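Local coordinates for glyoxylate-induced Protein (Pseudomonas aeruginosa, PDB 1SQ4) that is a two-domain cupin that may act as a ureidoglycine aminohydrolase, at the interface of chains A and B. Residues are numbered along the deposited sequence; one frame, centred on the assembly and turned at random. Chains: chain A/B, Glyoxylate-induced Protein.

Contact 1: the interface of chains A and B. Residues chain A 46, 71, 84-86, 140, 142; chain B 268-269.
B:His269, from the C-terminal segment of chain B, inserts its imidazole between A:Arg142 and A:Leu46, and the ring is enclosed on both faces and at its rim by chain A. The guanidinium of A:Arg142 lies parallel to the ring, the two planes 6° apart. Its NH2 sits over the middle of the imidazole, 3.5 Å from the centroid of the B:His269 ring, the geometry of a cation-pi stack. The opposite face receives CD2 of A:Leu46, a methyl centred 4.0 Å above the plane of the B:His269 ring; CD1 of the same leucine reaches the ring at CE1.

The rim is read by two aromatic side chains. OH of A:Tyr71, the phenol, and ND1 of B:His269 form a hydrogen bond of 2.8 Å, of undecided direction. CH2 of A:Trp140 lies in the imidazole plane, 3.5 Å from CE1 of B:His269; the tryptophan six-membered ring and the imidazole stand edge to face, their planes 84° apart.

A:Glu85, itself at the edge of the contact, holds the stacking arginine. Bent at its third torsion (chi3 77°), A:Arg142 turns its guanidinium side-on to the A:Glu85 carboxylate: NE donates to OE1 of A:Glu85 at 2.8 Å, and NH2 donates to OE2 of A:Glu85 at 2.6 Å. Both acceptors are met on their syn sides and lie near the guanidinium plane, so the paired bonds restrict its rotation while one face remains against the imidazole. OE2 of A:Glu85 also lies 3.3 Å from NE2 of B:His269, with no bond assigned.

The histidine thus fits a socket formed by the cupin strands 69-76 and 136-144 of chain A together with the loops that carry A:Leu46 and A:Glu85, docking the C-terminal segment of chain B and joining the two subunits in the deposited assembly.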
# COMPACT_ATOMS: atom_id res chain seq x y z
N LEU A 46 -37.78 -15.43 6.17
CA LEU A 46 -38.60 -15.28 4.99
C LEU A 46 -40.08 -15.50 5.32
O LEU A 46 -40.43 -16.26 6.23
CB LEU A 46 -38.15 -16.25 3.88
CG LEU A 46 -36.78 -15.99 3.25
CD1 LEU A 46 -36.43 -17.16 2.33
CD2 LEU A 46 -36.78 -14.65 2.47
N TYR A 71 -28.41 -19.26 0.46
CA TYR A 71 -28.83 -19.21 1.85
C TYR A 71 -28.48 -20.55 2.50
O TYR A 71 -28.38 -21.57 1.81
CB TYR A 71 -30.34 -19.02 1.99
CG TYR A 71 -30.99 -17.98 1.13
CD1 TYR A 71 -30.36 -16.77 0.85
CD2 TYR A 71 -32.31 -18.15 0.70
CE1 TYR A 71 -31.02 -15.76 0.16
CE2 TYR A 71 -32.97 -17.14 0.01
CZ TYR A 71 -32.32 -15.95 -0.25
OH TYR A 71 -32.99 -14.93 -0.88
N PRO A 84 -42.64 -21.71 -0.39
CA PRO A 84 -41.21 -21.41 -0.25
C PRO A 84 -40.68 -20.30 -1.16
O PRO A 84 -39.99 -19.39 -0.70
CB PRO A 84 -40.55 -22.75 -0.52
CG PRO A 84 -41.45 -23.34 -1.55
CD PRO A 84 -42.83 -23.02 -1.04
N GLU A 85 -41.01 -20.36 -2.44
CA GLU A 85 -40.54 -19.35 -3.38
C GLU A 85 -41.66 -18.40 -3.79
O GLU A 85 -42.77 -18.83 -4.10
CB GLU A 85 -39.94 -20.01 -4.62
CG GLU A 85 -39.29 -19.03 -5.57
CD GLU A 85 -38.12 -18.32 -4.92
OE1 GLU A 85 -37.13 -19.01 -4.60
OE2 GLU A 85 -38.19 -17.08 -4.73
N GLN A 86 -41.37 -17.10 -3.81
CA GLN A 86 -42.35 -16.09 -4.20
C GLN A 86 -42.08 -15.54 -5.58
O GLN A 86 -42.95 -14.95 -6.22
CB GLN A 86 -42.33 -14.93 -3.20
CG GLN A 86 -42.80 -15.32 -1.83
CD GLN A 86 -44.15 -15.98 -1.88
OE1 GLN A 86 -44.29 -17.11 -2.37
NE2 GLN A 86 -45.16 -15.29 -1.36
N TRP A 140 -29.46 -23.21 -0.23
CA TRP A 140 -30.46 -22.84 -1.22
C TRP A 140 -29.86 -21.78 -2.14
O TRP A 140 -29.68 -20.62 -1.76
CB TRP A 140 -31.70 -22.32 -0.49
CG TRP A 140 -32.90 -21.96 -1.35
CD1 TRP A 140 -33.03 -22.15 -2.69
CD2 TRP A 140 -34.08 -21.27 -0.92
NE1 TRP A 140 -34.23 -21.62 -3.13
CE2 TRP A 140 -34.89 -21.06 -2.06
CE3 TRP A 140 -34.54 -20.79 0.32
CZ2 TRP A 140 -36.12 -20.41 -2.01
CZ3 TRP A 140 -35.77 -20.14 0.37
CH2 TRP A 140 -36.54 -19.96 -0.79
N ARG A 142 -30.18 -19.50 -5.45
CA ARG A 142 -31.18 -18.92 -6.36
C ARG A 142 -30.63 -18.07 -7.48
O ARG A 142 -29.56 -17.46 -7.36
CB ARG A 142 -32.18 -18.07 -5.57
CG ARG A 142 -33.05 -18.87 -4.59
CD ARG A 142 -33.79 -17.99 -3.60
NE ARG A 142 -34.97 -17.30 -4.14
CZ ARG A 142 -34.99 -16.03 -4.50
NH1 ARG A 142 -33.90 -15.29 -4.38
NH2 ARG A 142 -36.12 -15.48 -4.94
N ARG B 268 -36.79 -10.40 3.66
CA ARG B 268 -37.12 -10.45 2.25
C ARG B 268 -36.05 -11.22 1.46
O ARG B 268 -34.96 -11.45 1.97
CB ARG B 268 -37.28 -9.04 1.72
CG ARG B 268 -38.43 -8.89 0.76
CD ARG B 268 -39.66 -8.16 1.36
NE ARG B 268 -40.10 -8.73 2.63
CZ ARG B 268 -41.16 -8.30 3.32
NH1 ARG B 268 -41.47 -8.89 4.47
NH2 ARG B 268 -41.92 -7.31 2.86
N HIS B 269 -36.38 -11.64 0.24
CA HIS B 269 -35.41 -12.36 -0.58
C HIS B 269 -34.35 -11.39 -1.04
O HIS B 269 -34.58 -10.18 -1.05
CB HIS B 269 -36.07 -12.96 -1.83
CG HIS B 269 -36.55 -14.36 -1.67
ND1 HIS B 269 -35.72 -15.40 -1.32
CD2 HIS B 269 -37.79 -14.90 -1.84
CE1 HIS B 269 -36.42 -16.53 -1.27
NE2 HIS B 269 -37.68 -16.25 -1.58

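Contact 2: the interface of chains A and B. Residues chain A 58-59; chain B 64, 212-213, 244, 270-271.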
# COMPACT_ATOMS: atom_id res chain seq x y z
N ALA A 58 -24.74 -13.31 -0.01
CA ALA A 58 -24.93 -12.73 -1.34
C ALA A 58 -24.14 -11.43 -1.37
O ALA A 58 -23.70 -10.94 -0.33
CB ALA A 58 -26.41 -12.47 -1.57
N ARG A 59 -23.96 -10.86 -2.56
CA ARG A 59 -23.21 -9.60 -2.72
C ARG A 59 -21.91 -9.56 -1.90
O ARG A 59 -21.67 -8.60 -1.16
CB ARG A 59 -24.09 -8.40 -2.32
CG ARG A 59 -25.36 -8.29 -3.12
CD ARG A 59 -25.94 -6.89 -3.04
NE ARG A 59 -26.56 -6.58 -1.76
CZ ARG A 59 -27.65 -7.18 -1.28
NH1 ARG A 59 -28.25 -8.14 -1.98
NH2 ARG A 59 -28.14 -6.82 -0.10
N PHE B 64 -23.57 -1.25 -4.21
CA PHE B 64 -24.89 -1.50 -3.63
C PHE B 64 -25.11 -0.68 -2.37
O PHE B 64 -25.01 -1.19 -1.25
CB PHE B 64 -25.05 -3.00 -3.34
CG PHE B 64 -26.48 -3.42 -3.10
CD1 PHE B 64 -27.07 -3.27 -1.84
CD2 PHE B 64 -27.24 -3.99 -4.12
CE1 PHE B 64 -28.38 -3.68 -1.61
CE2 PHE B 64 -28.56 -4.40 -3.90
CZ PHE B 64 -29.13 -4.24 -2.65
N MSE B 212 -25.52 -8.19 5.91
CA MSE B 212 -25.48 -7.37 4.71
C MSE B 212 -25.18 -5.93 5.08
O MSE B 212 -24.97 -5.61 6.25
CB MSE B 212 -26.81 -7.49 3.97
CG MSE B 212 -27.12 -8.93 3.55
SE MSE B 212 -25.88 -9.63 2.21
CE MSE B 212 -24.74 -10.69 3.34
N GLU B 213 -25.15 -5.05 4.08
CA GLU B 213 -24.84 -3.65 4.33
C GLU B 213 -25.88 -2.94 5.18
O GLU B 213 -27.07 -3.23 5.12
CB GLU B 213 -24.68 -2.92 3.00
CG GLU B 213 -25.82 -3.12 2.00
CD GLU B 213 -25.67 -4.39 1.17
OE1 GLU B 213 -24.64 -4.54 0.47
OE2 GLU B 213 -26.57 -5.25 1.21
N ALA B 244 -20.74 -5.38 3.88
CA ALA B 244 -21.28 -6.74 3.98
C ALA B 244 -20.18 -7.64 4.47
O ALA B 244 -19.05 -7.59 3.99
CB ALA B 244 -21.79 -7.24 2.63
N MSE B 270 -33.19 -11.91 -1.45
CA MSE B 270 -32.10 -11.07 -1.94
C MSE B 270 -32.37 -10.67 -3.39
O MSE B 270 -32.72 -11.52 -4.21
CB MSE B 270 -30.78 -11.84 -1.85
CG MSE B 270 -30.31 -12.11 -0.43
SE MSE B 270 -29.92 -10.50 0.58
CE MSE B 270 -31.59 -10.36 1.54
N ARG B 271 -32.21 -9.39 -3.71
CA ARG B 271 -32.46 -8.91 -5.07
C ARG B 271 -31.52 -9.53 -6.09
O ARG B 271 -30.30 -9.44 -5.97
CB ARG B 271 -32.37 -7.38 -5.14
CG ARG B 271 -31.25 -6.74 -4.30
CD ARG B 271 -31.68 -6.42 -2.85
NE ARG B 271 -32.35 -5.12 -2.72
CZ ARG B 271 -32.58 -4.49 -1.57
NH1 ARG B 271 -33.19 -3.31 -1.57
NH2 ARG B 271 -32.20 -5.02 -0.42
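The loop that follows strand 52-57 of chain A carries A:Ala58 and A:Arg59 into a cleft of chain B, formed by the start of cupin strand 212-220, the end of strand 239-244, the loop residue B:Phe64 and the C-terminal segment. A:Arg59 is the main intruder, with 136 Å² of its surface hidden by the partner.

Its guanidinium lies across the face of the B:Phe64 phenyl ring, the two planes 22° apart and stacked. NE of A:Arg59 is over the centre of the ring, 3.2 Å from the B:Phe64 centroid, a cation-pi arrangement, and the preceding methylene extends the cover: CD of A:Arg59 comes within 3.4 Å of CD2 of B:Phe64. The bend at the third torsion of A:Arg59 (chi3 -74°) turns the guanidinium over the phenyl while directing an edge to B:Glu213.

At that edge, NH2 of A:Arg59 donates a hydrogen bond of 2.6 Å to OE2 of the B:Glu213 carboxylate, with an angle of 162° at the hydrogen, and the pair is also a salt bridge. The oxygen is met on its syn side and lies close to the guanidinium plane. NE of A:Arg59 makes a weak second bond to the same oxygen, so the grip converges on OE2 rather than being shared evenly between the two carboxylate oxygens.

On the guanidinium face away from B:Phe64, the selenium of selenomethionine B:Met212 is offset toward the rim. B:Met270, another selenomethionine, crosses the arginine side chain at about a right angle, its SE 3.9 Å from NH1 of A:Arg59. The phenyl face and the acid at its edge hold the guanidinium, with the two selenomethionine side chains (methionine in the natural protein) lying beside it. The neighbouring backbone is touched as well: SE of B:Met212 lies 3.6 Å from the carbonyl O of A:Ala58.

Contact 1 and contact 2 are parts of one interface between chains A and B, with about 14 Å between the centres of their C-alpha atoms. The consecutive residues B:His269 and B:Met270 connect them: the C-terminal segment of chain B enters contact 1, then borders contact 2. The direction of insertion differs, since chain B supplies the inserted side chain in contact 1 and chain A supplies it in contact 2. This reciprocal packing probably fixes the relative placement of the two subunits; the interface is not an exact two-fold, and the structure alone does not show whether this pairing is the biological one.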